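Local atomic coordinates of concanavalin B (Canavalia ensiformis, PDB entry 6CAF), a protein that may act as a carbohydrate-binding protein of the jack bean seed and belongs to the chitinase-like members of glycosyl hydrolase family 18. Residues L130-L135 with V146-I151. Sequence-based numbering, arbitrary orientation.
Sequences LHTYFL and VALDGI
Leu135 and Ile151 form the apolar centre, their side chains meeting at a slant: both methyls of the leucine fork lie against the outer arm of the isoleucine, CD1 of Leu135 at 3.9 Å from CG1 of Ile151. With chi1 at -61°, CG of Leu135 stands anti to its own carbonyl carbon, and the fork reaches back to Ile151 although the CB leaves the backbone pointing away. Its CD2 also rests on the Leu148 carbonyl, 3.6 Å from that O. Cut back to an alanine, Leu135 would lose both methyls, which is likely to open a gap beside Ile151 and leave the arm of that residue freer to turn. Next along, Phe134 and Leu148 run side by side in the same direction, CD1 of the ring 4.0 Å from CD1 of the leucine. Outward, the Phe134 carbonyl is the main polar link: Leu148 N donates to its O at 2.8 Å, nearly straight (175°) and in the carbonyl plane, while Ala147 CA adds a CA-H...O contact. Three waters bridge the polar edge: one links Thr132 O and Val146 O, another joins Tyr133 O to Val146 N, and a third donates to Leu135 O and Leu148 O, each at 2.7 Å. In this TIM barrel, the arrangement joins the C-terminal turns of helix 120-135, with their wider pi-type turn, to the loop that leads into strand 150-154, the next parallel strand of the barrel. Leu106 of the neighbouring strand 103-109 touches both Phe134 and Leu148, and Ile94 of helix 91-99 also packs on Leu148.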
# COMPACT_ATOMS: atom_id res chain seq x y z
N LEU A 130 -16.40 4.35 -3.04
CA LEU A 130 -15.33 3.45 -3.41
C LEU A 130 -15.88 2.13 -3.95
O LEU A 130 -15.38 1.58 -4.95
CB LEU A 130 -14.38 3.23 -2.25
CG LEU A 130 -13.62 4.48 -1.80
CD1 LEU A 130 -12.94 4.24 -0.48
CD2 LEU A 130 -12.61 4.90 -2.84
N HIS A 131 -16.92 1.63 -3.31
CA HIS A 131 -17.48 0.39 -3.76
C HIS A 131 -18.13 0.50 -5.15
O HIS A 131 -17.86 -0.32 -6.04
CB HIS A 131 -18.47 -0.15 -2.73
CG HIS A 131 -18.98 -1.49 -3.10
ND1 HIS A 131 -20.25 -1.69 -3.57
CD2 HIS A 131 -18.37 -2.69 -3.12
CE1 HIS A 131 -20.43 -2.97 -3.83
NE2 HIS A 131 -19.29 -3.60 -3.57
N THR A 132 -18.99 1.51 -5.31
CA THR A 132 -19.72 1.70 -6.52
C THR A 132 -18.81 1.93 -7.71
O THR A 132 -19.03 1.40 -8.80
CB THR A 132 -20.73 2.85 -6.37
OG1 THR A 132 -21.64 2.53 -5.33
CG2 THR A 132 -21.41 3.17 -7.66
N TYR A 133 -17.78 2.75 -7.48
CA TYR A 133 -16.97 3.26 -8.58
C TYR A 133 -15.64 2.56 -8.76
O TYR A 133 -15.04 2.71 -9.83
CB TYR A 133 -16.81 4.77 -8.49
CG TYR A 133 -18.09 5.50 -8.70
CD1 TYR A 133 -18.59 5.71 -9.98
CD2 TYR A 133 -18.84 5.95 -7.64
CE1 TYR A 133 -19.80 6.36 -10.19
CE2 TYR A 133 -20.06 6.59 -7.85
CZ TYR A 133 -20.53 6.82 -9.12
OH TYR A 133 -21.75 7.46 -9.31
N PHE A 134 -15.15 1.81 -7.77
CA PHE A 134 -13.89 1.12 -7.88
C PHE A 134 -13.88 -0.37 -7.59
O PHE A 134 -12.91 -1.03 -7.99
CB PHE A 134 -12.81 1.77 -6.99
CG PHE A 134 -12.41 3.16 -7.40
CD1 PHE A 134 -11.51 3.38 -8.39
CD2 PHE A 134 -12.95 4.23 -6.78
CE1 PHE A 134 -11.14 4.65 -8.74
CE2 PHE A 134 -12.59 5.51 -7.10
CZ PHE A 134 -11.67 5.73 -8.06
N LEU A 135 -14.88 -0.91 -6.90
CA LEU A 135 -14.75 -2.26 -6.38
C LEU A 135 -15.75 -3.27 -6.92
O LEU A 135 -15.70 -4.44 -6.50
CB LEU A 135 -14.83 -2.26 -4.85
CG LEU A 135 -13.74 -1.46 -4.12
CD1 LEU A 135 -14.08 -1.32 -2.65
CD2 LEU A 135 -12.37 -2.14 -4.27
N VAL A 146 -14.32 -1.00 -13.29
CA VAL A 146 -13.37 -1.92 -12.72
C VAL A 146 -13.87 -2.49 -11.40
O VAL A 146 -14.77 -1.90 -10.76
CB VAL A 146 -11.98 -1.27 -12.48
CG1 VAL A 146 -11.32 -0.86 -13.80
CG2 VAL A 146 -12.05 -0.09 -11.52
N ALA A 147 -13.27 -3.61 -11.00
CA ALA A 147 -13.42 -4.14 -9.67
C ALA A 147 -12.05 -4.39 -9.12
O ALA A 147 -11.45 -5.44 -9.34
CB ALA A 147 -14.25 -5.41 -9.64
N LEU A 148 -11.50 -3.39 -8.48
CA LEU A 148 -10.16 -3.47 -7.92
C LEU A 148 -10.10 -4.49 -6.79
O LEU A 148 -11.11 -4.85 -6.19
CB LEU A 148 -9.68 -2.11 -7.43
CG LEU A 148 -9.57 -1.03 -8.51
CD1 LEU A 148 -8.99 0.25 -7.90
CD2 LEU A 148 -8.75 -1.46 -9.69
N ASP A 149 -8.89 -4.96 -6.50
CA ASP A 149 -8.69 -5.98 -5.50
C ASP A 149 -8.66 -5.49 -4.09
O ASP A 149 -8.72 -6.30 -3.16
CB ASP A 149 -7.43 -6.74 -5.83
CG ASP A 149 -7.53 -7.41 -7.16
OD1 ASP A 149 -8.26 -8.41 -7.27
OD2 ASP A 149 -6.97 -6.89 -8.14
N GLY A 150 -8.56 -4.18 -3.89
CA GLY A 150 -8.55 -3.67 -2.55
C GLY A 150 -8.41 -2.17 -2.47
O GLY A 150 -8.19 -1.49 -3.46
N ILE A 151 -8.53 -1.68 -1.23
CA ILE A 151 -8.36 -0.28 -0.89
C ILE A 151 -7.25 -0.24 0.15
O ILE A 151 -7.29 -0.96 1.17
CB ILE A 151 -9.64 0.35 -0.30
CG1 ILE A 151 -10.80 0.24 -1.28
CG2 ILE A 151 -9.38 1.78 0.13
CD1 ILE A 151 -10.68 0.98 -2.58
O HOH W 1 -16.99 -0.43 -9.35
O HOH W 2 -16.10 0.83 -11.69
O HOH W 3 -13.55 -5.95 -5.75